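Local structure of ferredoxin--NADP reductase, apicoplast (Plasmodium falciparum, 3JQQ) at residues G55-Y60 with Y152-H157; C99-S104 with Y135-G140; S106-M111 with L189-A194; G181-I186 with I223-E228. The protein is an FAD-containing oxidoreductase of the apicoplast that transfers electrons between ferredoxin and NADP(H) and may serve the terminal step of isoprenoid precursor synthesis. The protein carries 1 engineered substitution. All coordinates share one frame; numbering follows the deposited sequence.

Contact 1 of 4, residues G55-Y60 with Y152-H157; sequences GIIPYY and YLTGAH
Tyr60 sets CD2 of its ring over the centre of the Tyr152 ring, 3.2 Å above that plane. The two side chains cross at about a right angle, yet the ring planes are inclined by 44° with centroids 4.3 Å apart, so the pair is oblique, neither a stack nor an edge-to-face contact. At the last position of the type II turn from Ile57 to Tyr60, a chi1 of -176° sets CG of Tyr60 anti to the backbone N, on the side of Tyr152. One water joins the two segments, donating to Ile57 O and accepting from Tyr152 N. Before the turn the backbones pair as antiparallel strands. Gly55 and Thr154 form a hydrogen-bonded pair: Gly55 N donates to Thr154 O and Thr154 N to Gly55 O, both at 2.9 Å. Ile57 N then reaches Tyr152 O at 3.0 Å. Between these bonds lies the non-hydrogen-bonded pair Ile56 and Leu153, whose side chains run side by side, with Ile56 CG1 3.6 Å from Leu153 CD1. Beyond Gly55, Thr154 OG1 and His157 NE2 share a hydrogen bond of 3.0 Å, which ties the imidazole to the strand it belongs to and leaves its edge beside Gly55 N. The pairing belongs to the antiparallel sheet of the FAD-binding domain of ferredoxin reductases. Strand 53-56 lies between strands 101-104 and 150-157, Leu153 is backbone hydrogen-bonded to Leu16 of strand 16-25, and Phe141 of helix 137-144 packs on Ile56 and Pro58.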
# COMPACT_ATOMS: atom_id res chain seq x y z
N GLY B 55 -10.34 -14.05 -4.76
CA GLY B 55 -9.07 -14.31 -4.11
C GLY B 55 -8.29 -15.30 -4.95
O GLY B 55 -8.86 -16.20 -5.56
N ILE B 56 -6.98 -15.11 -5.00
CA ILE B 56 -6.11 -16.10 -5.61
C ILE B 56 -5.23 -16.67 -4.52
O ILE B 56 -4.63 -15.92 -3.75
CB ILE B 56 -5.22 -15.48 -6.71
CG1 ILE B 56 -6.06 -15.06 -7.92
CG2 ILE B 56 -4.14 -16.46 -7.14
CD1 ILE B 56 -5.29 -14.30 -8.98
N ILE B 57 -5.17 -18.00 -4.43
CA ILE B 57 -4.29 -18.66 -3.46
C ILE B 57 -3.01 -19.13 -4.14
O ILE B 57 -3.02 -20.13 -4.85
CB ILE B 57 -4.97 -19.86 -2.78
CG1 ILE B 57 -6.29 -19.44 -2.14
CG2 ILE B 57 -4.04 -20.48 -1.74
CD1 ILE B 57 -7.17 -20.62 -1.76
N PRO B 58 -1.90 -18.42 -3.92
CA PRO B 58 -0.64 -18.76 -4.57
C PRO B 58 -0.13 -20.14 -4.14
O PRO B 58 -0.21 -20.49 -2.97
CB PRO B 58 0.32 -17.68 -4.07
CG PRO B 58 -0.54 -16.61 -3.46
CD PRO B 58 -1.76 -17.30 -2.97
N TYR B 59 0.37 -20.90 -5.11
CA TYR B 59 1.01 -22.20 -4.85
C TYR B 59 0.09 -23.26 -4.23
O TYR B 59 0.57 -24.24 -3.65
CB TYR B 59 2.27 -22.02 -4.00
CG TYR B 59 3.26 -21.01 -4.56
CD1 TYR B 59 4.12 -21.35 -5.60
CD2 TYR B 59 3.33 -19.72 -4.04
CE1 TYR B 59 5.02 -20.43 -6.11
CE2 TYR B 59 4.23 -18.80 -4.54
CZ TYR B 59 5.07 -19.15 -5.57
OH TYR B 59 5.96 -18.23 -6.07
N TYR B 60 -1.22 -23.08 -4.36
CA TYR B 60 -2.17 -24.08 -3.86
C TYR B 60 -2.05 -25.39 -4.62
O TYR B 60 -1.83 -25.40 -5.83
CB TYR B 60 -3.61 -23.56 -3.93
CG TYR B 60 -4.64 -24.50 -3.33
CD1 TYR B 60 -5.12 -24.30 -2.04
CD2 TYR B 60 -5.13 -25.58 -4.05
CE1 TYR B 60 -6.06 -25.15 -1.48
CE2 TYR B 60 -6.07 -26.44 -3.50
CZ TYR B 60 -6.53 -26.22 -2.22
OH TYR B 60 -7.46 -27.08 -1.67
N TYR B 152 -6.13 -21.28 -8.25
CA TYR B 152 -7.24 -21.53 -7.33
C TYR B 152 -7.87 -20.24 -6.79
O TYR B 152 -7.21 -19.44 -6.13
CB TYR B 152 -6.80 -22.45 -6.19
CG TYR B 152 -6.41 -23.84 -6.65
CD1 TYR B 152 -5.17 -24.07 -7.24
CD2 TYR B 152 -7.27 -24.92 -6.51
CE1 TYR B 152 -4.80 -25.34 -7.66
CE2 TYR B 152 -6.92 -26.19 -6.93
CZ TYR B 152 -5.68 -26.39 -7.50
OH TYR B 152 -5.32 -27.65 -7.92
N LEU B 153 -9.16 -20.07 -7.08
CA LEU B 153 -9.91 -18.87 -6.74
C LEU B 153 -10.83 -19.06 -5.53
O LEU B 153 -11.37 -20.15 -5.31
CB LEU B 153 -10.78 -18.41 -7.92
CG LEU B 153 -10.20 -17.68 -9.14
CD1 LEU B 153 -9.23 -16.58 -8.73
CD2 LEU B 153 -9.53 -18.64 -10.10
N THR B 154 -11.01 -17.98 -4.77
CA THR B 154 -12.05 -17.90 -3.74
C THR B 154 -12.95 -16.71 -4.10
O THR B 154 -12.55 -15.86 -4.89
CB THR B 154 -11.46 -17.65 -2.35
OG1 THR B 154 -10.92 -16.32 -2.29
CG2 THR B 154 -10.37 -18.67 -2.03
N GLY B 155 -14.15 -16.66 -3.53
CA GLY B 155 -15.05 -15.52 -3.77
C GLY B 155 -16.46 -15.91 -4.16
O GLY B 155 -16.84 -17.08 -4.08
N ALA B 156 -17.25 -14.92 -4.60
CA ALA B 156 -16.80 -13.54 -4.75
C ALA B 156 -16.70 -12.82 -3.41
O ALA B 156 -17.17 -13.32 -2.39
CB ALA B 156 -17.73 -12.78 -5.69
N HIS B 157 -16.09 -11.64 -3.43
CA HIS B 157 -15.98 -10.80 -2.24
C HIS B 157 -16.34 -9.36 -2.58
O HIS B 157 -16.27 -8.95 -3.74
CB HIS B 157 -14.56 -10.82 -1.68
CG HIS B 157 -13.95 -12.18 -1.58
ND1 HIS B 157 -14.21 -13.04 -0.53
CD2 HIS B 157 -13.08 -12.82 -2.38
CE1 HIS B 157 -13.53 -14.17 -0.70
NE2 HIS B 157 -12.83 -14.06 -1.81
O HOH W 1 -3.82 -21.05 -7.15

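Contact 2 of 4, residues C99-S104 with Y135-G140; sequences CARLYS and YGYCSG. With FAD (flavin-adenine dinucleotide), chain I.
A chi2 of 74° bends the Arg101 chain at CD and chi3 leaves NE anti; the guanidinium at its end meets Tyr137, whose CG is anti to the backbone N (chi1 179°). Tyr137 CD2 lies over one face of the guanidinium, 3.4 Å above its plane and toward the rim; the two planes are 47° apart, so the flat groups are tilted rather than stacked. The same guanidinium reaches both phosphates of FAD. Its NH2 makes a nearly straight bond of 2.9 Å to FAD O1A, its NE a weak one to FAD O1P, and NH1 turns back to Cys99 O at 3.0 Å. From the other segment, Tyr137 N, Cys138 N and Ser139 N donate in turn to FAD O2A, O1P and O2P, and Ser139 OG adds 2.6 Å to FAD O2P. Successive amides at the start of helix 137-144 thus grip the pyrophosphate, where the helix end would probably add a favourable field. This is the phosphate site of the FAD-binding domain of the ferredoxin reductase family; strand 101-104, which carries the family's Arg-x-Tyr-Ser signature, contacts both the flavin, through Ser104, and the diphosphate, through Arg101, while the helix start contacts the diphosphate. Tyr103 OH exchanges a 2.6 Å hydrogen bond with FAD O4', and Ser104 N donates to FAD O4 at 3.0 Å. Cys138 SG sits obliquely beside the Tyr103 ring, 4.8 Å from its centroid. Beside the Tyr137 hydroxyl, one water accepts from Cys99 N and Tyr137 OH, while Cys99 SG forms a disulfide with Cys99 of the second subunit.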
# COMPACT_ATOMS: atom_id res chain seq x y z
N CYS B 99 -2.67 -18.58 1.83
CA CYS B 99 -2.65 -17.13 2.02
C CYS B 99 -3.14 -16.41 0.77
O CYS B 99 -2.37 -16.13 -0.15
CB CYS B 99 -1.24 -16.69 2.38
SG CYS B 99 -0.53 -17.75 3.66
N ALA B 100 -4.43 -16.10 0.75
CA ALA B 100 -5.09 -15.58 -0.44
C ALA B 100 -4.99 -14.06 -0.57
O ALA B 100 -4.98 -13.34 0.42
CB ALA B 100 -6.56 -16.01 -0.46
N ARG B 101 -4.92 -13.59 -1.81
CA ARG B 101 -4.91 -12.16 -2.11
C ARG B 101 -6.11 -11.80 -2.98
O ARG B 101 -6.56 -12.60 -3.80
CB ARG B 101 -3.63 -11.77 -2.85
CG ARG B 101 -2.51 -11.31 -1.95
CD ARG B 101 -1.89 -12.47 -1.22
NE ARG B 101 -0.68 -12.05 -0.52
CZ ARG B 101 -0.12 -12.74 0.47
NH1 ARG B 101 -0.65 -13.88 0.88
NH2 ARG B 101 0.98 -12.28 1.05
N LEU B 102 -6.60 -10.58 -2.80
CA LEU B 102 -7.76 -10.13 -3.55
C LEU B 102 -7.35 -9.39 -4.81
O LEU B 102 -6.40 -8.60 -4.82
CB LEU B 102 -8.65 -9.23 -2.68
CG LEU B 102 -9.15 -9.83 -1.37
CD1 LEU B 102 -9.79 -8.76 -0.50
CD2 LEU B 102 -10.12 -10.98 -1.62
N TYR B 103 -8.08 -9.67 -5.89
CA TYR B 103 -7.86 -9.01 -7.16
C TYR B 103 -9.21 -8.72 -7.79
O TYR B 103 -10.11 -9.56 -7.81
CB TYR B 103 -6.98 -9.88 -8.06
CG TYR B 103 -5.63 -10.11 -7.43
CD1 TYR B 103 -5.37 -11.24 -6.68
CD2 TYR B 103 -4.63 -9.15 -7.53
CE1 TYR B 103 -4.14 -11.43 -6.07
CE2 TYR B 103 -3.40 -9.33 -6.93
CZ TYR B 103 -3.16 -10.47 -6.21
OH TYR B 103 -1.93 -10.66 -5.60
N SER B 104 -9.37 -7.49 -8.29
CA SER B 104 -10.63 -7.08 -8.86
C SER B 104 -10.84 -7.73 -10.23
O SER B 104 -9.91 -7.81 -11.04
CB SER B 104 -10.72 -5.56 -8.97
OG SER B 104 -10.67 -4.97 -7.68
N TYR B 135 10.31 -10.88 -5.20
CA TYR B 135 8.93 -10.59 -5.58
C TYR B 135 7.98 -10.72 -4.41
O TYR B 135 8.24 -11.46 -3.46
CB TYR B 135 8.47 -11.53 -6.70
CG TYR B 135 9.21 -11.31 -7.99
CD1 TYR B 135 10.43 -11.92 -8.22
CD2 TYR B 135 8.69 -10.48 -8.97
CE1 TYR B 135 11.12 -11.71 -9.40
CE2 TYR B 135 9.37 -10.26 -10.16
CZ TYR B 135 10.58 -10.88 -10.36
OH TYR B 135 11.26 -10.67 -11.54
N GLY B 136 6.87 -9.98 -4.46
CA GLY B 136 5.79 -10.21 -3.51
C GLY B 136 5.47 -11.69 -3.52
O GLY B 136 5.95 -12.43 -4.38
N TYR B 137 4.65 -12.13 -2.57
CA TYR B 137 4.32 -13.56 -2.45
C TYR B 137 3.49 -14.05 -3.63
O TYR B 137 3.89 -14.99 -4.33
CB TYR B 137 3.61 -13.84 -1.13
CG TYR B 137 3.21 -15.28 -0.93
CD1 TYR B 137 4.16 -16.29 -0.87
CD2 TYR B 137 1.87 -15.63 -0.79
CE1 TYR B 137 3.79 -17.61 -0.69
CE2 TYR B 137 1.49 -16.95 -0.61
CZ TYR B 137 2.46 -17.93 -0.56
OH TYR B 137 2.09 -19.25 -0.37
N CYS B 138 2.34 -13.42 -3.86
CA CYS B 138 1.51 -13.75 -5.01
C CYS B 138 2.15 -13.24 -6.32
O CYS B 138 2.10 -13.92 -7.34
CB CYS B 138 0.10 -13.17 -4.84
SG CYS B 138 -1.10 -13.76 -6.05
N SER B 139 2.75 -12.06 -6.27
CA SER B 139 3.38 -11.47 -7.46
C SER B 139 4.34 -12.44 -8.15
O SER B 139 4.33 -12.57 -9.38
CB SER B 139 4.10 -10.17 -7.11
OG SER B 139 3.19 -9.23 -6.56
N GLY B 140 5.19 -13.10 -7.36
CA GLY B 140 6.15 -14.05 -7.91
C GLY B 140 5.47 -15.27 -8.50
O GLY B 140 5.91 -15.81 -9.52
PA FAD I . 3.12 -9.38 -0.47
O1A FAD I . 1.85 -9.62 0.30
O2A FAD I . 4.02 -10.60 -0.43
O5B FAD I . 3.87 -8.06 0.09
C5B FAD I . 3.26 -6.80 -0.00
C4B FAD I . 4.26 -5.74 -0.47
O4B FAD I . 5.41 -5.75 0.35
C3B FAD I . 4.73 -6.02 -1.89
O3B FAD I . 4.91 -4.79 -2.55
C2B FAD I . 6.08 -6.68 -1.70
O2B FAD I . 6.96 -6.35 -2.75
C1B FAD I . 6.57 -6.13 -0.37
N9A FAD I . 7.34 -7.12 0.40
C8A FAD I . 6.95 -8.38 0.75
N7A FAD I . 7.94 -8.95 1.47
C5A FAD I . 8.96 -8.07 1.59
C6A FAD I . 10.19 -8.14 2.22
N6A FAD I . 10.60 -9.28 2.78
N1A FAD I . 11.04 -7.05 2.17
C2A FAD I . 10.65 -5.91 1.50
N3A FAD I . 9.42 -5.85 0.88
C4A FAD I . 8.59 -6.91 0.92
N1 FAD I . -3.77 -5.88 -6.69
C2 FAD I . -3.66 -5.96 -8.06
O2 FAD I . -2.54 -6.08 -8.56
N3 FAD I . -4.78 -5.92 -8.86
C4 FAD I . -6.03 -5.79 -8.29
O4 FAD I . -7.03 -5.74 -9.00
C4X FAD I . -6.15 -5.70 -6.91
N5 FAD I . -7.40 -5.56 -6.34
C5X FAD I . -7.50 -5.48 -4.97
C6 FAD I . -8.76 -5.34 -4.39
C7 FAD I . -8.89 -5.25 -3.01
C7M FAD I . -10.25 -5.11 -2.40
C8 FAD I . -7.75 -5.30 -2.21
C8M FAD I . -7.86 -5.20 -0.72
C9 FAD I . -6.49 -5.43 -2.79
C9A FAD I . -6.36 -5.52 -4.17
N10 FAD I . -5.10 -5.66 -4.74
C10 FAD I . -5.01 -5.74 -6.11
C1' FAD I . -3.87 -5.90 -3.89
C2' FAD I . -3.42 -7.37 -3.91
O2' FAD I . -4.38 -8.15 -3.25
C3' FAD I . -2.08 -7.67 -3.23
O3' FAD I . -1.96 -6.96 -2.01
C4' FAD I . -0.86 -7.40 -4.11
O4' FAD I . -0.88 -8.28 -5.20
C5' FAD I . 0.43 -7.64 -3.32
O5' FAD I . 0.43 -8.99 -2.93
P FAD I . 1.78 -9.87 -2.88
O1P FAD I . 1.51 -11.18 -2.19
O2P FAD I . 2.35 -10.08 -4.27
O3P FAD I . 2.79 -8.98 -1.99
O HOH W 2 -0.53 -19.46 -0.12

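Contact 3 of 4, residues S106-M111 with L189-A194; sequences SSSNNM and LKKLFA
Ser108 and Lys191 bring their CA atoms within 5.5 Å where an irregular loop, closed by a type I turn from Ser108 to Met111, runs beside the last turn of helix 183-192. This is an interdomain contact: the loop belongs to the FAD-binding domain and the helix to the NADP-binding domain, the two-domain arrangement of ferredoxin reductases. Lys190 carries most of it. Its chain is extended beyond CG, and NZ donates a hydrogen bond of 2.9 Å to Ser106 O, tilted 32° from the carbonyl plane. Met111 crosses that chain at about a right angle, and its CE touches Lys190 CD at 3.6 Å. Ser108 N makes a weak hydrogen bond to Met111 SD. Ser108 presents CB to Lys190 CB at 3.8 Å, while its OG rests against Lys191 CA and CB and has a hydrogen bond to Glu50 outside the two segments. Ser106 OG, likewise, is hydrogen-bonded to Tyr225 OH. In the last turn of the helix, a water accepts from Asn110 ND2 and donates to Lys190 O at 3.0 Å.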
# COMPACT_ATOMS: atom_id res chain seq x y z
N SER B 106 -12.03 -7.86 -13.90
CA SER B 106 -12.15 -6.82 -14.92
C SER B 106 -13.01 -7.25 -16.12
O SER B 106 -13.04 -6.56 -17.15
CB SER B 106 -10.77 -6.37 -15.39
OG SER B 106 -9.97 -7.48 -15.78
N SER B 107 -13.71 -8.37 -15.98
CA SER B 107 -14.61 -8.85 -17.03
C SER B 107 -16.07 -8.66 -16.64
O SER B 107 -16.38 -8.32 -15.50
CB SER B 107 -14.33 -10.32 -17.34
OG SER B 107 -14.26 -11.09 -16.15
N SER B 108 -16.98 -8.89 -17.60
CA SER B 108 -18.41 -8.84 -17.33
C SER B 108 -18.97 -10.25 -17.13
O SER B 108 -18.40 -11.22 -17.63
CB SER B 108 -19.15 -8.13 -18.47
OG SER B 108 -20.44 -7.72 -18.06
N ASN B 109 -20.08 -10.35 -16.40
CA ASN B 109 -20.72 -11.64 -16.06
C ASN B 109 -20.99 -12.56 -17.24
O ASN B 109 -20.91 -13.78 -17.12
CB ASN B 109 -22.06 -11.39 -15.37
CG ASN B 109 -21.93 -11.21 -13.88
OD1 ASN B 109 -22.79 -11.65 -13.11
ND2 ASN B 109 -20.86 -10.55 -13.45
N ASN B 110 -21.35 -11.95 -18.36
CA ASN B 110 -21.79 -12.68 -19.54
C ASN B 110 -20.65 -13.33 -20.31
O ASN B 110 -20.88 -14.14 -21.21
CB ASN B 110 -22.54 -11.73 -20.48
CG ASN B 110 -21.75 -10.46 -20.76
OD1 ASN B 110 -21.65 -9.58 -19.90
ND2 ASN B 110 -21.19 -10.37 -21.96
N MET B 111 -19.42 -12.98 -19.95
CA MET B 111 -18.25 -13.52 -20.63
C MET B 111 -17.93 -14.91 -20.09
O MET B 111 -18.06 -15.17 -18.90
CB MET B 111 -17.06 -12.57 -20.49
CG MET B 111 -17.32 -11.21 -21.14
SD MET B 111 -16.06 -9.97 -20.81
CE MET B 111 -16.65 -8.61 -21.82
N LEU B 189 -18.03 -1.03 -17.35
CA LEU B 189 -18.18 -0.55 -18.72
C LEU B 189 -18.55 -1.68 -19.68
O LEU B 189 -19.34 -1.49 -20.60
CB LEU B 189 -16.91 0.16 -19.20
CG LEU B 189 -16.55 1.50 -18.55
CD1 LEU B 189 -15.17 1.96 -19.02
CD2 LEU B 189 -17.60 2.55 -18.86
N LYS B 190 -17.96 -2.84 -19.46
CA LYS B 190 -18.24 -4.00 -20.29
C LYS B 190 -19.70 -4.44 -20.14
O LYS B 190 -20.32 -4.87 -21.11
CB LYS B 190 -17.29 -5.16 -19.97
CG LYS B 190 -15.88 -4.95 -20.50
CD LYS B 190 -14.92 -6.02 -19.99
CE LYS B 190 -13.54 -5.86 -20.60
NZ LYS B 190 -12.57 -6.83 -20.01
N LYS B 191 -20.25 -4.30 -18.94
CA LYS B 191 -21.66 -4.62 -18.74
C LYS B 191 -22.56 -3.55 -19.35
O LYS B 191 -23.51 -3.86 -20.06
CB LYS B 191 -22.00 -4.78 -17.25
CG LYS B 191 -23.49 -4.94 -16.99
CD LYS B 191 -23.81 -5.02 -15.51
CE LYS B 191 -25.31 -4.94 -15.27
NZ LYS B 191 -26.06 -6.04 -15.94
N LEU B 192 -22.26 -2.29 -19.06
CA LEU B 192 -23.11 -1.18 -19.49
C LEU B 192 -23.14 -1.01 -21.01
O LEU B 192 -24.21 -0.81 -21.59
CB LEU B 192 -22.65 0.13 -18.83
CG LEU B 192 -22.65 0.19 -17.30
CD1 LEU B 192 -21.81 1.36 -16.80
CD2 LEU B 192 -24.06 0.28 -16.74
N PHE B 193 -21.98 -1.10 -21.65
CA PHE B 193 -21.88 -0.87 -23.09
C PHE B 193 -21.93 -2.17 -23.90
O PHE B 193 -21.67 -2.16 -25.10
CB PHE B 193 -20.61 -0.08 -23.42
CG PHE B 193 -20.61 1.33 -22.89
CD1 PHE B 193 -21.63 2.21 -23.23
CD2 PHE B 193 -19.59 1.77 -22.07
CE1 PHE B 193 -21.63 3.50 -22.74
CE2 PHE B 193 -19.58 3.07 -21.59
CZ PHE B 193 -20.60 3.93 -21.92
N ALA B 194 -22.26 -3.27 -23.23
CA ALA B 194 -22.41 -4.57 -23.90
C ALA B 194 -21.15 -5.03 -24.64
O ALA B 194 -21.24 -5.68 -25.68
CB ALA B 194 -23.60 -4.54 -24.84
O HOH W 3 -20.46 -7.58 -22.46

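Contact 4 of 4, residues G181-I186 with I223-E228; sequences GISPYI and ILYLNE
Ile182 and Leu224 have CA atoms 7.2 Å apart, and Ile186 and Tyr225 7.6 Å, as the 3-10 turn that opens into helix 183-192 passes the loop leading into helix 226-235. Tyr225 is the N-cap residue of that second helix and has positive phi (62°), a backbone turn between the loop and the helix. No hydrogen bond crosses between the segments; the contact is mainly apolar packing. Ile186 and Tyr225 cross obliquely, with Ile186 CG1 3.6 Å from Tyr225 CD2 and Ile186 CD1 3.8 Å from Tyr225 CB. CG1 is the branch that touches the ring, with Ile186 CG2 farther off over one face, while Ser183 OG and Ile182 CG2 come to its edge, the former 4.0 Å from Tyr225 CE2. Ile182 places CG1 anti to its backbone N (chi1 -169°), which puts CG2 between the backbone N and the carbonyl carbon, and this methyl meets Leu224 CB at 3.9 Å as the two side chains run past one another, oppositely directed. The phenol end of Tyr225 looks beyond the segments: besides Ser106, its OH is hydrogen-bonded to His37 ND1. Ile182 also packs on Ile213 and Tyr215 of strand 211-217. Two helices following successive strands, 173-178 and 211-217, of a parallel sheet are characteristic of the Rossmann-like NADP-binding domain of this family, here beside the bound FAD.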
# COMPACT_ATOMS: atom_id res chain seq x y z
N GLY B 181 -6.76 0.08 -9.87
CA GLY B 181 -8.08 0.50 -9.44
C GLY B 181 -9.06 0.76 -10.57
O GLY B 181 -10.23 1.05 -10.33
N ILE B 182 -8.59 0.68 -11.81
CA ILE B 182 -9.50 0.88 -12.94
C ILE B 182 -10.29 -0.40 -13.21
O ILE B 182 -11.35 -0.38 -13.84
CB ILE B 182 -8.76 1.36 -14.21
CG1 ILE B 182 -9.76 1.83 -15.28
CG2 ILE B 182 -7.85 0.27 -14.75
CD1 ILE B 182 -10.29 3.23 -15.07
N SER B 183 -9.78 -1.52 -12.70
CA SER B 183 -10.33 -2.84 -12.99
C SER B 183 -11.86 -2.97 -12.88
O SER B 183 -12.51 -3.37 -13.85
CB SER B 183 -9.64 -3.92 -12.14
OG SER B 183 -8.42 -4.30 -12.74
N PRO B 184 -12.44 -2.66 -11.71
CA PRO B 184 -13.89 -2.81 -11.60
C PRO B 184 -14.64 -1.84 -12.52
O PRO B 184 -15.80 -2.10 -12.86
CB PRO B 184 -14.17 -2.47 -10.13
CG PRO B 184 -13.02 -1.62 -9.71
CD PRO B 184 -11.83 -2.15 -10.47
N TYR B 185 -14.00 -0.75 -12.90
CA TYR B 185 -14.63 0.20 -13.81
C TYR B 185 -14.66 -0.36 -15.23
O TYR B 185 -15.60 -0.09 -15.99
CB TYR B 185 -13.91 1.56 -13.78
CG TYR B 185 -13.88 2.19 -12.40
CD1 TYR B 185 -12.74 2.82 -11.94
CD2 TYR B 185 -14.99 2.15 -11.57
CE1 TYR B 185 -12.70 3.41 -10.68
CE2 TYR B 185 -14.97 2.72 -10.31
CZ TYR B 185 -13.82 3.35 -9.87
OH TYR B 185 -13.79 3.93 -8.62
N ILE B 186 -13.64 -1.13 -15.58
CA ILE B 186 -13.62 -1.85 -16.85
C ILE B 186 -14.76 -2.87 -16.87
O ILE B 186 -15.45 -3.04 -17.87
CB ILE B 186 -12.28 -2.56 -17.08
CG1 ILE B 186 -11.13 -1.55 -17.10
CG2 ILE B 186 -12.31 -3.38 -18.36
CD1 ILE B 186 -11.34 -0.39 -18.05
N ILE B 223 -1.32 3.28 -18.43
CA ILE B 223 -2.77 3.15 -18.45
C ILE B 223 -3.15 1.69 -18.66
O ILE B 223 -2.82 1.08 -19.68
CB ILE B 223 -3.41 4.00 -19.55
CG1 ILE B 223 -3.04 5.47 -19.38
CG2 ILE B 223 -4.92 3.83 -19.55
CD1 ILE B 223 -3.42 6.33 -20.56
N LEU B 224 -3.84 1.12 -17.69
CA LEU B 224 -4.31 -0.25 -17.79
C LEU B 224 -5.61 -0.29 -18.60
O LEU B 224 -6.48 0.55 -18.42
CB LEU B 224 -4.51 -0.84 -16.40
CG LEU B 224 -3.24 -0.73 -15.53
CD1 LEU B 224 -3.47 -1.30 -14.14
CD2 LEU B 224 -2.07 -1.42 -16.21
N TYR B 225 -5.71 -1.26 -19.49
CA TYR B 225 -6.90 -1.42 -20.34
C TYR B 225 -7.14 -0.20 -21.24
O TYR B 225 -8.27 0.22 -21.46
CB TYR B 225 -8.13 -1.74 -19.49
CG TYR B 225 -8.03 -3.07 -18.77
CD1 TYR B 225 -8.08 -4.27 -19.47
CD2 TYR B 225 -7.88 -3.13 -17.39
CE1 TYR B 225 -7.98 -5.49 -18.82
CE2 TYR B 225 -7.78 -4.34 -16.73
CZ TYR B 225 -7.83 -5.52 -17.45
OH TYR B 225 -7.72 -6.73 -16.81
N LEU B 226 -6.04 0.33 -21.78
CA LEU B 226 -6.06 1.46 -22.70
C LEU B 226 -6.83 1.14 -23.98
O LEU B 226 -7.48 2.02 -24.56
CB LEU B 226 -4.62 1.87 -23.03
CG LEU B 226 -4.29 3.29 -23.50
CD1 LEU B 226 -4.00 3.35 -24.99
CD2 LEU B 226 -5.39 4.29 -23.10
N ASN B 227 -6.75 -0.11 -24.43
CA ASN B 227 -7.48 -0.56 -25.62
C ASN B 227 -8.98 -0.35 -25.46
O ASN B 227 -9.62 0.30 -26.28
CB ASN B 227 -7.22 -2.04 -25.90
CG ASN B 227 -5.82 -2.30 -26.41
OD1 ASN B 227 -5.09 -1.38 -26.76
ND2 ASN B 227 -5.44 -3.57 -26.46
N GLU B 228 -9.52 -0.93 -24.39
CA GLU B 228 -10.94 -0.82 -24.08
C GLU B 228 -11.33 0.64 -23.85
O GLU B 228 -12.31 1.12 -24.41
CB GLU B 228 -11.28 -1.66 -22.85
CG GLU B 228 -11.18 -3.16 -23.06
CD GLU B 228 -9.76 -3.67 -23.01
OE1 GLU B 228 -9.57 -4.90 -23.17
OE2 GLU B 228 -8.83 -2.86 -22.80

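In the fold
Contact 4, whose centre lies about 6 Å from the centre of the chain, is the most central, and all its touching residues are buried; contact 3 also includes the exposed Lys191. Contacts 1 and 2 share the antiparallel sheet of the FAD-binding domain: Ile56 N meets Arg101 O at 2.8 Å between neighbouring strands. Contact 1 is built on backbone pairing, whereas in contact 2 both segments bond to the cofactor, reaching its phosphates, ribityl chain and flavin, and no clear hydrogen bond joins them directly. Contacts 3 and 4 both use helix 183-192, its end in one and its start in the other; the first mixes a lysine bond with packing across the domain interface, the second is mainly apolar inside the NADP-binding domain.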